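PDB 4GWI: platelet aggregation factor Sm-hPAF from Streptococcus mitis, which binds fucosylated glycans such as the Lewis y antigen through its F-type lectin domain, part of a toxin that probably forms pores in cholesterol-containing host membranes. Local coordinates for residues Thr30-Gly35 with Ala55-Asp60; Val70-Arg75 with Val125-Lys130; Asn82-Phe87 with Leu136-Val141; Asp88-Leu91 with Gln97-Ala100. The protein carries 2 engineered substitutions. All blocks are in the same frame, centred on the assembly; numbering follows the deposited sequence.

Three of the four contacts lie in the buried interior of the lectin domain and rely on apolar side chains, whereas contact 4 is partly exposed and rests on backbone hydrogen bonds. Contact 2 spans the two sheets near the centre of the chain; contacts 1 and 3, both adjoining it, pack loops against the sandwich and share the calcium ion. Contacts 2 and 3 each send one arginine to the same fucose, and their strands 64-74 and 138-145 are neighbours in one sheet. In the other sheet, strand 124-129 lies between strand 56-61 of contact 1 and strand 87-92 of contact 4. Burial thus goes with apolar side-chain packing, the sheet margin with main-chain pairing.

Contact 1. Residues Thr30-Gly35 with Ala55-Asp60; sequences TRAVDG and AWWQVD. Unlike the reference sequence in segment 30-35: Thr-30 (reference Ala). With CA (calcium ion), chain F; MG (magnesium ion), chain E.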
loop_
_atom_site.group_PDB
_atom_site.type_symbol
_atom_site.label_atom_id
_atom_site.label_comp_id
_atom_site.label_asym_id
_atom_site.label_seq_id
_atom_site.Cartn_x
_atom_site.Cartn_y
_atom_site.Cartn_z
ATOM N N THR A 30 -2.093 -1.556 10.499
ATOM C CA THR A 30 -1.104 -2.675 10.583
ATOM C C THR A 30 -1.670 -3.940 9.927
ATOM O O THR A 30 -0.875 -4.839 9.616
ATOM C CB THR A 30 -0.708 -2.974 12.012
ATOM O OG1 THR A 30 -1.884 -3.054 12.838
ATOM C CG2 THR A 30 0.110 -1.881 12.562
ATOM N N ARG A 31 -2.961 -3.963 9.574
ATOM C CA ARG A 31 -3.457 -5.181 8.839
ATOM C C ARG A 31 -2.874 -5.347 7.473
ATOM O O ARG A 31 -2.923 -6.439 6.850
ATOM C CB ARG A 31 -4.972 -5.104 8.749
ATOM C CG ARG A 31 -5.613 -5.290 10.122
ATOM C CD ARG A 31 -7.122 -5.063 9.956
ATOM N NE ARG A 31 -7.737 -5.294 11.309
ATOM C CZ ARG A 31 -9.073 -5.408 11.443
ATOM N NH1 ARG A 31 -9.591 -5.708 12.686
ATOM N NH2 ARG A 31 -9.915 -5.223 10.404
ATOM N N ALA A 32 -2.290 -4.279 6.862
ATOM C CA ALA A 32 -1.711 -4.448 5.531
ATOM C C ALA A 32 -0.245 -4.895 5.581
ATOM O O ALA A 32 0.322 -5.143 4.532
ATOM C CB ALA A 32 -1.813 -3.059 4.725
ATOM N N VAL A 33 0.283 -5.023 6.806
ATOM C CA VAL A 33 1.661 -5.576 6.922
ATOM C C VAL A 33 1.717 -6.734 7.943
ATOM O O VAL A 33 2.764 -7.045 8.534
ATOM C CB VAL A 33 2.725 -4.462 7.265
ATOM C CG1 VAL A 33 2.840 -3.534 6.025
ATOM C CG2 VAL A 33 2.336 -3.740 8.561
ATOM N N ASP A 34 0.589 -7.450 8.022
ATOM C CA ASP A 34 0.542 -8.530 9.010
ATOM C C ASP A 34 0.884 -9.876 8.393
ATOM O O ASP A 34 0.730 -10.902 9.153
ATOM C CB ASP A 34 -0.865 -8.571 9.691
ATOM C CG ASP A 34 -1.977 -8.931 8.719
ATOM O OD1 ASP A 34 -1.808 -9.093 7.530
ATOM O OD2 ASP A 34 -3.134 -9.076 9.260
ATOM N N GLY A 35 1.306 -9.964 7.141
ATOM C CA GLY A 35 1.727 -11.232 6.561
ATOM C C GLY A 35 0.575 -12.067 6.159
ATOM O O GLY A 35 0.759 -13.310 5.917
ATOM N N ALA A 55 -7.678 9.880 1.002
ATOM C CA ALA A 55 -7.247 8.914 2.085
ATOM C C ALA A 55 -5.846 8.361 1.691
ATOM O O ALA A 55 -5.507 8.236 0.503
ATOM C CB ALA A 55 -8.254 7.779 2.088
ATOM N N TRP A 56 -5.107 7.990 2.731
ATOM C CA TRP A 56 -3.787 7.428 2.437
ATOM C C TRP A 56 -3.400 6.395 3.535
ATOM O O TRP A 56 -3.957 6.394 4.623
ATOM C CB TRP A 56 -2.677 8.548 2.285
ATOM C CG TRP A 56 -2.534 9.420 3.536
ATOM C CD1 TRP A 56 -3.180 10.667 3.780
ATOM C CD2 TRP A 56 -1.884 9.086 4.794
ATOM N NE1 TRP A 56 -2.842 11.139 5.042
ATOM C CE2 TRP A 56 -2.075 10.234 5.705
ATOM C CE3 TRP A 56 -1.040 8.032 5.219
ATOM C CZ2 TRP A 56 -1.593 10.222 7.043
ATOM C CZ3 TRP A 56 -0.555 8.037 6.530
ATOM C CH2 TRP A 56 -0.830 9.119 7.438
ATOM N N TRP A 57 -2.396 5.593 3.174
ATOM C CA TRP A 57 -1.825 4.585 4.113
ATOM C C TRP A 57 -0.329 4.609 3.872
ATOM O O TRP A 57 0.134 4.863 2.727
ATOM C CB TRP A 57 -2.444 3.235 3.673
ATOM C CG TRP A 57 -1.808 2.084 4.432
ATOM C CD1 TRP A 57 -2.321 1.455 5.630
ATOM C CD2 TRP A 57 -0.597 1.373 4.088
ATOM N NE1 TRP A 57 -1.426 0.421 6.025
ATOM C CE2 TRP A 57 -0.428 0.350 5.122
ATOM C CE3 TRP A 57 0.341 1.482 3.034
ATOM C CZ2 TRP A 57 0.684 -0.481 5.147
ATOM C CZ3 TRP A 57 1.455 0.639 3.046
ATOM C CH2 TRP A 57 1.570 -0.375 4.057
ATOM N N GLN A 58 0.490 4.356 4.910
ATOM C CA GLN A 58 1.945 4.421 4.761
ATOM C C GLN A 58 2.590 3.341 5.616
ATOM O O GLN A 58 2.073 3.018 6.715
ATOM C CB GLN A 58 2.394 5.792 5.283
ATOM C CG GLN A 58 3.921 5.966 5.210
ATOM C CD GLN A 58 4.197 7.385 5.677
ATOM O OE1 GLN A 58 4.367 7.616 6.879
ATOM N NE2 GLN A 58 4.121 8.280 4.730
ATOM N N VAL A 59 3.712 2.779 5.122
ATOM C CA VAL A 59 4.552 1.959 6.015
ATOM C C VAL A 59 5.941 2.639 6.094
ATOM O O VAL A 59 6.484 3.164 5.100
ATOM C CB VAL A 59 4.649 0.533 5.472
ATOM C CG1 VAL A 59 5.121 0.491 3.985
ATOM C CG2 VAL A 59 5.539 -0.366 6.450
ATOM N N ASP A 60 6.482 2.595 7.318
ATOM C CA ASP A 60 7.900 3.069 7.608
ATOM C C ASP A 60 8.754 1.845 7.570
ATOM O O ASP A 60 8.652 0.953 8.490
ATOM C CB ASP A 60 7.884 3.750 8.957
ATOM C CG ASP A 60 9.232 4.279 9.335
ATOM O OD1 ASP A 60 10.170 4.031 8.606
ATOM O OD2 ASP A 60 9.262 4.859 10.447
HETATM CA CA CA F . -3.257 -8.322 5.675
HETATM MG MG MG E . 8.129 6.030 11.894
HETATM O O HOH W 1 9.121 7.945 11.280
HETATM O O HOH W 2 6.609 6.450 10.906
HETATM O O HOH W 3 7.386 7.127 13.595
#
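Just behind Ala-32 and Val-33, the two residues that pack on Trp-57, the carbonyl oxygen of Arg-31 binds a calcium ion at 2.2 Å (Arg-31 O to calcium), and Asp-34 OD1 joins it at 2.5 Å. Ser-45, Asn-36, Ala-139 and Glu-140 complete this site. The turn belongs to the F-type lectin fold, a jelly-roll beta sandwich, in which a calcium-binding loop lies against the sheet that contains strand 56-61. Trp-57 joins the two. With CG trans to its backbone N (chi1 173°), the indole reaches from the strand across to the turn, and NE1 is held by a hydrogen bond to Ala-29. Ala-32 CB approaches the ring obliquely, 3.6 Å from Trp-57 CZ2. Val-33 CG1 comes in at the ring edge, near the plane, and lies 3.8 Å from the same carbon, CZ2 of Trp-57. CZ2 thus serves both successive residues, Val-33 continuing toward CH2 and Ala-32 back toward CE2 and NE1, and Leu-138 and Val-141 of strand 138-145 also touch the indole. At the far end of the strand segment, Asp-60 OD2 binds magnesium at 2.2 Å, together with Gln-17 and three waters, while its other oxygen, OD1, is salt-bridged to Arg-123. Val-33 also reaches two residues further along the strand, past Trp-57: its CG1 methyl lies 4.2 Å from Val-59 CG2.

Contact 2. Residues Val70-Arg75 with Val125-Lys130; sequences VKLYNR and VKVELK. With FUC (alpha-L-fucopyranose), chain B.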
loop_
_atom_site.group_PDB
_atom_site.type_symbol
_atom_site.label_atom_id
_atom_site.label_comp_id
_atom_site.label_asym_id
_atom_site.label_seq_id
_atom_site.Cartn_x
_atom_site.Cartn_y
_atom_site.Cartn_z
ATOM N N VAL A 70 6.839 -2.904 -5.234
ATOM C CA VAL A 70 5.782 -2.780 -4.170
ATOM C C VAL A 70 4.563 -3.519 -4.747
ATOM O O VAL A 70 4.166 -3.310 -5.863
ATOM C CB VAL A 70 5.392 -1.308 -3.946
ATOM C CG1 VAL A 70 4.174 -1.196 -2.942
ATOM C CG2 VAL A 70 6.630 -0.563 -3.348
ATOM N N LYS A 71 3.998 -4.464 -3.928
ATOM C CA LYS A 71 2.847 -5.250 -4.429
ATOM C C LYS A 71 1.640 -4.910 -3.526
ATOM O O LYS A 71 1.792 -4.973 -2.321
ATOM C CB LYS A 71 3.157 -6.754 -4.284
ATOM C CG LYS A 71 2.153 -7.565 -5.046
ATOM C CD LYS A 71 2.771 -8.986 -5.299
ATOM C CE LYS A 71 1.627 -9.820 -5.896
ATOM N NZ LYS A 71 2.141 -11.240 -5.850
ATOM N N LEU A 72 0.558 -4.501 -4.149
ATOM C CA LEU A 72 -0.646 -4.115 -3.383
ATOM C C LEU A 72 -1.624 -5.328 -3.602
ATOM O O LEU A 72 -1.859 -5.764 -4.716
ATOM C CB LEU A 72 -1.349 -2.902 -3.990
ATOM C CG LEU A 72 -0.483 -1.621 -4.047
ATOM C CD1 LEU A 72 -1.452 -0.484 -4.352
ATOM C CD2 LEU A 72 0.369 -1.281 -2.827
ATOM N N TYR A 73 -2.312 -5.649 -2.526
ATOM C CA TYR A 73 -3.408 -6.660 -2.603
ATOM C C TYR A 73 -4.661 -5.986 -2.183
ATOM O O TYR A 73 -4.739 -5.416 -1.073
ATOM C CB TYR A 73 -3.114 -7.815 -1.652
ATOM C CG TYR A 73 -1.875 -8.621 -1.983
ATOM C CD1 TYR A 73 -2.034 -9.889 -2.541
ATOM C CD2 TYR A 73 -0.572 -8.125 -1.748
ATOM C CE1 TYR A 73 -0.910 -10.637 -2.826
ATOM C CE2 TYR A 73 0.563 -8.880 -2.062
ATOM C CZ TYR A 73 0.349 -10.134 -2.600
ATOM O OH TYR A 73 1.440 -10.926 -2.841
ATOM N N ASN A 74 -5.652 -5.975 -3.073
ATOM C CA ASN A 74 -6.888 -5.240 -2.859
ATOM C C ASN A 74 -7.860 -5.964 -1.936
ATOM O O ASN A 74 -7.743 -7.174 -1.780
ATOM C CB ASN A 74 -7.571 -4.980 -4.243
ATOM C CG ASN A 74 -8.526 -3.820 -4.211
ATOM O OD1 ASN A 74 -8.755 -3.153 -3.198
ATOM N ND2 ASN A 74 -9.184 -3.609 -5.376
ATOM N N ARG A 75 -8.811 -5.213 -1.363
ATOM C CA ARG A 75 -9.976 -5.878 -0.730
ATOM C C ARG A 75 -10.755 -6.638 -1.795
ATOM O O ARG A 75 -10.894 -6.152 -2.918
ATOM C CB ARG A 75 -10.806 -4.788 -0.113
ATOM C CG ARG A 75 -11.997 -5.399 0.636
ATOM C CD ARG A 75 -12.812 -4.285 1.281
ATOM N NE ARG A 75 -14.013 -4.890 1.923
ATOM C CZ ARG A 75 -14.957 -4.197 2.582
ATOM N NH1 ARG A 75 -14.879 -2.850 2.769
ATOM N NH2 ARG A 75 -15.995 -4.916 3.103
ATOM N N VAL A 125 6.790 3.963 2.190
ATOM C CA VAL A 125 6.005 3.601 1.018
ATOM C C VAL A 125 4.582 4.067 1.312
ATOM O O VAL A 125 4.049 3.686 2.429
ATOM C CB VAL A 125 6.042 2.080 0.765
ATOM C CG1 VAL A 125 5.110 1.753 -0.438
ATOM C CG2 VAL A 125 7.482 1.633 0.516
ATOM N N LYS A 126 3.979 4.840 0.432
ATOM C CA LYS A 126 2.651 5.388 0.748
ATOM C C LYS A 126 1.718 5.066 -0.421
ATOM O O LYS A 126 2.140 5.083 -1.578
ATOM C CB LYS A 126 2.861 6.895 0.955
ATOM C CG LYS A 126 1.688 7.630 1.398
ATOM C CD LYS A 126 2.237 9.053 1.830
ATOM C CE LYS A 126 0.980 9.695 2.376
ATOM N NZ LYS A 126 1.212 11.138 2.170
ATOM N N VAL A 127 0.438 4.803 -0.103
ATOM C CA VAL A 127 -0.612 4.637 -1.130
ATOM C C VAL A 127 -1.525 5.823 -0.841
ATOM O O VAL A 127 -2.013 5.985 0.264
ATOM C CB VAL A 127 -1.363 3.282 -1.009
ATOM C CG1 VAL A 127 -2.528 3.217 -2.036
ATOM C CG2 VAL A 127 -0.345 2.138 -1.144
ATOM N N GLU A 128 -1.825 6.591 -1.899
ATOM C CA GLU A 128 -2.662 7.851 -1.706
ATOM C C GLU A 128 -3.799 7.784 -2.713
ATOM O O GLU A 128 -3.563 7.786 -3.927
ATOM C CB GLU A 128 -1.834 9.089 -2.090
ATOM C CG GLU A 128 -0.720 9.350 -1.138
ATOM C CD GLU A 128 0.113 10.626 -1.465
ATOM O OE1 GLU A 128 -0.023 11.165 -2.578
ATOM O OE2 GLU A 128 0.922 11.019 -0.580
ATOM N N LEU A 129 -5.036 7.794 -2.200
ATOM C CA LEU A 129 -6.189 7.933 -3.116
ATOM C C LEU A 129 -6.310 9.388 -3.551
ATOM O O LEU A 129 -5.984 10.252 -2.785
ATOM C CB LEU A 129 -7.505 7.502 -2.488
ATOM C CG LEU A 129 -7.631 6.030 -2.125
ATOM C CD1 LEU A 129 -9.051 5.724 -1.612
ATOM C CD2 LEU A 129 -7.198 5.096 -3.254
ATOM N N LYS A 130 -6.775 9.568 -4.813
ATOM C CA LYS A 130 -6.928 10.958 -5.310
ATOM C C LYS A 130 -8.402 11.319 -5.434
ATOM O O LYS A 130 -8.739 12.401 -5.954
ATOM C CB LYS A 130 -6.213 11.118 -6.645
ATOM C CG LYS A 130 -4.689 11.095 -6.318
ATOM C CD LYS A 130 -3.885 10.845 -7.584
ATOM C CE LYS A 130 -4.303 11.734 -8.742
ATOM N NZ LYS A 130 -3.666 13.086 -8.666
HETATM C C1 FUC B . -19.097 -3.276 3.453
HETATM C C2 FUC B . -19.076 -1.908 2.798
HETATM C C3 FUC B . -19.055 -0.816 3.823
HETATM C C4 FUC B . -17.826 -1.007 4.687
HETATM C C5 FUC B . -17.926 -2.389 5.295
HETATM C C6 FUC B . -16.766 -2.689 6.215
HETATM O O2 FUC B . -20.229 -1.773 1.983
HETATM O O3 FUC B . -19.011 0.393 3.180
HETATM O O4 FUC B . -16.687 -0.865 3.880
HETATM O O5 FUC B . -17.990 -3.376 4.307
#
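One methyl of Val-125, CG1, meets both branches of Val-70 tip to tip, at 4.0 Å from Val-70 CG1 and also 4.0 Å from Val-70 CG2, although the two backbones stay well apart (8.2 Å between the CA atoms of Val-70 and Val-125). Further along, Leu-72 CD2 meets Val-127 CG2 in the same end-on manner at 3.9 Å. Nothing but methyl groups touches across this pair of segments. In Val-70 and Val-125 alike, CG1 is trans to the main-chain nitrogen (chi1 174° and 176°), which turns a matching branch of each toward the gap. This is the interior of a beta sandwich: strand 64-74 belongs to one antiparallel sheet and strand 124-129 to the other, and inward-facing valines and leucines meet between them. Val-141 and Phe-87 border the same layer beside Leu-72. The residues between the inward ones point outward and are polar: Lys-71 and Tyr-73 on one strand, Lys-126 and Glu-128 on the other. On the far face of strand 124-129, Lys-126 NZ forms a salt bridge with Glu-128 OE2 at 2.8 Å, reaching the oxygen on its anti side, and Lys-126 also makes a cation-pi contact with Trp-56. Where strand 64-74 runs out, the extended Arg-75 leaves the core for the fucose pocket. Its guanidinium presents two N-H groups to one sugar: NH2 donates to fucose O5 at 2.8 Å in a nearly straight bond (170°), and NH1 donates to fucose O4 at 2.9 Å, while Arg-75 NE is salt-bridged to Asp-77.

Contact 3. Residues Asn82-Phe87 with Leu136-Val141; sequences NRLSNF and LSLAEV. With CA (calcium ion), chain F; FUC (alpha-L-fucopyranose), chain B.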
loop_
_atom_site.group_PDB
_atom_site.type_symbol
_atom_site.label_atom_id
_atom_site.label_comp_id
_atom_site.label_asym_id
_atom_site.label_seq_id
_atom_site.Cartn_x
_atom_site.Cartn_y
_atom_site.Cartn_z
ATOM N N ASN A 82 -13.475 -1.530 -6.370
ATOM C CA ASN A 82 -13.211 -0.319 -7.123
ATOM C C ASN A 82 -12.864 0.896 -6.342
ATOM O O ASN A 82 -12.493 1.879 -6.936
ATOM C CB ASN A 82 -14.375 -0.022 -8.133
ATOM C CG ASN A 82 -15.700 0.377 -7.436
ATOM O OD1 ASN A 82 -16.483 1.141 -8.002
ATOM N ND2 ASN A 82 -15.962 -0.145 -6.220
ATOM N N ARG A 83 -12.933 0.849 -4.997
ATOM C CA ARG A 83 -12.482 1.969 -4.216
ATOM C C ARG A 83 -10.966 2.171 -4.378
ATOM O O ARG A 83 -10.474 3.313 -4.172
ATOM C CB ARG A 83 -12.800 1.758 -2.720
ATOM C CG ARG A 83 -14.311 1.835 -2.400
ATOM C CD ARG A 83 -14.570 1.276 -1.012
ATOM N NE ARG A 83 -16.041 1.442 -0.787
ATOM C CZ ARG A 83 -16.671 1.035 0.335
ATOM N NH1 ARG A 83 -16.008 0.446 1.389
ATOM N NH2 ARG A 83 -18.015 1.270 0.411
ATOM N N LEU A 84 -10.264 1.105 -4.705
ATOM C CA LEU A 84 -8.825 1.248 -4.968
ATOM C C LEU A 84 -8.650 1.566 -6.487
ATOM O O LEU A 84 -8.406 0.680 -7.340
ATOM C CB LEU A 84 -8.023 -0.008 -4.553
ATOM C CG LEU A 84 -6.502 0.135 -4.760
ATOM C CD1 LEU A 84 -5.951 1.243 -3.825
ATOM C CD2 LEU A 84 -5.878 -1.184 -4.313
ATOM N N SER A 85 -8.845 2.833 -6.757
ATOM C CA SER A 85 -8.777 3.361 -8.143
ATOM C C SER A 85 -8.361 4.802 -8.009
ATOM O O SER A 85 -8.555 5.462 -6.980
ATOM C CB SER A 85 -10.144 3.139 -8.866
ATOM O OG SER A 85 -11.042 3.964 -8.215
ATOM N N ASN A 86 -7.751 5.328 -9.097
ATOM C CA ASN A 86 -7.245 6.676 -9.164
ATOM C C ASN A 86 -6.389 7.025 -7.951
ATOM O O ASN A 86 -6.749 7.829 -7.100
ATOM C CB ASN A 86 -8.424 7.647 -9.292
ATOM C CG ASN A 86 -7.976 9.077 -9.633
ATOM O OD1 ASN A 86 -6.856 9.359 -9.966
ATOM N ND2 ASN A 86 -8.897 10.021 -9.450
ATOM N N PHE A 87 -5.246 6.370 -7.921
ATOM C CA PHE A 87 -4.383 6.499 -6.766
ATOM C C PHE A 87 -2.931 6.542 -7.174
ATOM O O PHE A 87 -2.548 6.107 -8.273
ATOM C CB PHE A 87 -4.582 5.315 -5.754
ATOM C CG PHE A 87 -4.244 3.956 -6.307
ATOM C CD1 PHE A 87 -5.153 3.218 -7.045
ATOM C CD2 PHE A 87 -2.949 3.424 -6.123
ATOM C CE1 PHE A 87 -4.852 1.976 -7.589
ATOM C CE2 PHE A 87 -2.660 2.211 -6.650
ATOM C CZ PHE A 87 -3.563 1.441 -7.316
ATOM N N LEU A 136 -9.854 4.121 1.932
ATOM C CA LEU A 136 -8.756 3.264 1.405
ATOM C C LEU A 136 -8.756 1.968 2.274
ATOM O O LEU A 136 -8.606 2.023 3.488
ATOM C CB LEU A 136 -7.430 4.040 1.494
ATOM C CG LEU A 136 -6.174 3.184 1.135
ATOM C CD1 LEU A 136 -6.259 2.650 -0.304
ATOM C CD2 LEU A 136 -4.959 4.151 1.358
ATOM N N SER A 137 -8.829 0.849 1.542
ATOM C CA SER A 137 -8.718 -0.507 2.136
ATOM C C SER A 137 -7.698 -1.329 1.383
ATOM O O SER A 137 -7.866 -1.516 0.190
ATOM C CB SER A 137 -10.085 -1.231 2.090
ATOM O OG SER A 137 -10.997 -0.597 3.023
ATOM N N LEU A 138 -6.716 -1.842 2.100
ATOM C CA LEU A 138 -5.716 -2.706 1.458
ATOM C C LEU A 138 -5.638 -4.016 2.246
ATOM O O LEU A 138 -5.583 -3.993 3.520
ATOM C CB LEU A 138 -4.328 -2.004 1.570
ATOM C CG LEU A 138 -4.319 -0.737 0.739
ATOM C CD1 LEU A 138 -3.172 0.181 1.285
ATOM C CD2 LEU A 138 -4.011 -1.099 -0.715
ATOM N N ALA A 139 -5.651 -5.159 1.520
ATOM C CA ALA A 139 -5.461 -6.376 2.297
ATOM C C ALA A 139 -4.009 -6.606 2.699
ATOM O O ALA A 139 -3.700 -7.202 3.669
ATOM C CB ALA A 139 -5.890 -7.545 1.353
ATOM N N GLU A 140 -3.071 -6.102 1.868
ATOM C CA GLU A 140 -1.626 -6.260 2.213
ATOM C C GLU A 140 -0.849 -5.358 1.237
ATOM O O GLU A 140 -1.276 -5.147 0.100
ATOM C CB GLU A 140 -1.200 -7.758 1.949
ATOM C CG GLU A 140 0.142 -8.062 2.665
ATOM C CD GLU A 140 0.063 -8.282 4.186
ATOM O OE1 GLU A 140 -0.975 -8.119 4.863
ATOM O OE2 GLU A 140 1.148 -8.537 4.771
ATOM N N VAL A 141 0.271 -4.834 1.786
ATOM C CA VAL A 141 1.265 -4.187 0.884
ATOM C C VAL A 141 2.597 -4.866 1.214
ATOM O O VAL A 141 3.019 -4.958 2.398
ATOM C CB VAL A 141 1.356 -2.690 1.289
ATOM C CG1 VAL A 141 2.491 -2.044 0.460
ATOM C CG2 VAL A 141 0.047 -1.963 0.955
HETATM CA CA CA F . -3.257 -8.322 5.675
HETATM C C1 FUC B . -19.097 -3.276 3.453
HETATM C C2 FUC B . -19.076 -1.908 2.798
HETATM C C3 FUC B . -19.055 -0.816 3.823
HETATM C C4 FUC B . -17.826 -1.007 4.687
HETATM C C5 FUC B . -17.926 -2.389 5.295
HETATM C C6 FUC B . -16.766 -2.689 6.215
HETATM O O2 FUC B . -20.229 -1.773 1.983
HETATM O O3 FUC B . -19.011 0.393 3.180
HETATM O O4 FUC B . -16.687 -0.865 3.880
HETATM O O5 FUC B . -17.990 -3.376 4.307
HETATM O O HOH W 4 -13.341 -0.780 1.516
#
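Leu-84 and Leu-136 bring their backbones to 6.7 Å, CA to CA, where two irregular segments pass each other. Leu-84 is the centre of an inverse gamma turn that follows the 3-10 residues Asn-82 and Arg-83. In the partner segment the chain turns a corner at Ala-139, where Ala-139 and Glu-140 form a classic beta bulge opposite Tyr-73. The forked end of Leu-84 makes the apolar contacts. The side chains of Leu-84 and Leu-136 meet at a slant, CD1 of Leu-84 3.8 Å from CD1 of Leu-136, and CD2 of Leu-84 meets Leu-138 CD2 at 4.1 Å with the side chains nearly perpendicular. The same CD1 of Leu-84 also sits 3.8 Å above the centre of the Phe-87 ring, so this one methyl is packed by an aromatic face as well as by Leu-136. On the outer side, Arg-83 and Ser-137 are joined through a water that accepts from Arg-83 NH1 and donates to Ser-137 OG (2.8 Å from the water oxygen). Arg-83, extended from CG to NE, carries its guanidinium to the sugar: NH1 donates to fucose O4 at 2.9 Å and NH2 to fucose O3 at 3.1 Å. Ala-139 O and Glu-140 OE1 meanwhile bind calcium. Fucose recognition by two arginines and a histidine, here Arg-75, Arg-83 and His-48, is the hallmark of the F-type lectin site.

Contact 4. Residues Asp88-Leu91 with Gln97-Ala100; sequences DVVL and QEVA
Leu-91 holds the opposing segment by both of its peptide groups: its N donates to Ala-100 O (3.0 Å, 169°), and its carbonyl oxygen accepts from Val-99 N at 2.9 Å. That same oxygen, Leu-91 O, receives a second, weak bond from Ala-100 N at 3.4 Å. Val-99 and Ala-100 both face the single residue Leu-91, a classic beta bulge in an antiparallel hairpin, and their successive N-H groups share Leu-91 O. CA-H...O contacts supplement these bonds, Val-90 CA lying 3.5 Å from Ala-100 O and Glu-98 CA lying 3.6 Å from Leu-91 O. Packing then spreads outward from the paired residues. Leu-91 and Ala-100 place their side chains on the same face of the sheet, Leu-91 CD1 approaching Ala-100 CB at 4.1 Å. The extra residue of the bulge adds a neighbour: Val-99 has CG2 between its backbone N and carbonyl carbon (chi1 -56° to CG1), and this methyl lies 3.9 Å from Leu-91 CB. Val-90 crosses the stem of Glu-98 at about a right angle. The carboxylate of Glu-98 belongs to a different partnership, since its OE1 forms a salt bridge with Arg-101, which Asp-88 OD1 also engages; the shared arginine would be expected to ease the repulsion between the two acids. Strand 98-104 is the outermost strand on its side of the five-stranded sheet, and strand 87-92 lies between it and strand 124-129, while Leu-91 and Ala-100 meet Phe-117 of strand 112-117 and Lys-120 of strand 120-122.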
loop_
_atom_site.group_PDB
_atom_site.type_symbol
_atom_site.label_atom_id
_atom_site.label_comp_id
_atom_site.label_asym_id
_atom_site.label_seq_id
_atom_site.Cartn_x
_atom_site.Cartn_y
_atom_site.Cartn_z
ATOM N N ASP A 88 -2.106 7.033 -6.261
ATOM C CA ASP A 88 -0.644 7.028 -6.479
ATOM C C ASP A 88 0.018 6.083 -5.485
ATOM O O ASP A 88 -0.474 5.864 -4.346
ATOM C CB ASP A 88 -0.007 8.403 -6.188
ATOM C CG ASP A 88 -0.369 9.516 -7.229
ATOM O OD1 ASP A 88 -0.278 10.716 -6.833
ATOM O OD2 ASP A 88 -0.774 9.199 -8.315
ATOM N N VAL A 89 1.116 5.498 -5.895
ATOM C CA VAL A 89 2.084 4.786 -4.962
ATOM C C VAL A 89 3.307 5.670 -4.922
ATOM O O VAL A 89 3.893 6.012 -5.994
ATOM C CB VAL A 89 2.394 3.385 -5.475
ATOM C CG1 VAL A 89 3.359 2.631 -4.522
ATOM C CG2 VAL A 89 1.078 2.571 -5.612
ATOM N N VAL A 90 3.733 6.016 -3.729
ATOM C CA VAL A 90 4.755 7.050 -3.524
ATOM C C VAL A 90 5.838 6.464 -2.662
ATOM O O VAL A 90 5.613 5.712 -1.671
ATOM C CB VAL A 90 4.158 8.250 -2.757
ATOM C CG1 VAL A 90 5.131 9.426 -2.803
ATOM C CG2 VAL A 90 2.847 8.691 -3.416
ATOM N N LEU A 91 7.090 6.769 -3.032
ATOM C CA LEU A 91 8.220 6.445 -2.181
ATOM C C LEU A 91 8.780 7.740 -1.588
ATOM O O LEU A 91 8.918 8.704 -2.340
ATOM C CB LEU A 91 9.325 5.750 -2.959
ATOM C CG LEU A 91 8.989 4.400 -3.683
ATOM C CD1 LEU A 91 10.234 3.817 -4.320
ATOM C CD2 LEU A 91 8.360 3.475 -2.614
ATOM N N GLN A 97 10.524 13.445 1.879
ATOM C CA GLN A 97 10.362 14.008 0.556
ATOM C C GLN A 97 10.117 12.908 -0.438
ATOM O O GLN A 97 10.753 11.839 -0.371
ATOM C CB GLN A 97 11.733 14.657 0.131
ATOM C CG GLN A 97 12.124 15.777 1.102
ATOM C CD GLN A 97 13.495 16.357 0.681
ATOM O OE1 GLN A 97 14.476 15.630 0.677
ATOM N NE2 GLN A 97 13.529 17.703 0.337
ATOM N N GLU A 98 9.338 13.233 -1.477
ATOM C CA GLU A 98 9.075 12.257 -2.550
ATOM C C GLU A 98 10.294 11.944 -3.381
ATOM O O GLU A 98 11.018 12.880 -3.882
ATOM C CB GLU A 98 7.989 12.852 -3.421
ATOM C CG GLU A 98 7.663 12.073 -4.627
ATOM C CD GLU A 98 6.629 12.853 -5.554
ATOM O OE1 GLU A 98 5.751 13.520 -5.043
ATOM O OE2 GLU A 98 6.778 12.738 -6.767
ATOM N N VAL A 99 10.613 10.662 -3.536
ATOM C CA VAL A 99 11.643 10.257 -4.478
ATOM C C VAL A 99 11.100 9.483 -5.674
ATOM O O VAL A 99 11.834 9.332 -6.694
ATOM C CB VAL A 99 12.790 9.478 -3.808
ATOM C CG1 VAL A 99 13.450 10.249 -2.649
ATOM C CG2 VAL A 99 12.341 8.157 -3.207
ATOM N N ALA A 100 9.831 9.007 -5.576
ATOM C CA ALA A 100 9.245 8.409 -6.785
ATOM C C ALA A 100 7.757 8.386 -6.619
ATOM O O ALA A 100 7.304 8.388 -5.489
ATOM C CB ALA A 100 9.798 6.960 -6.993
#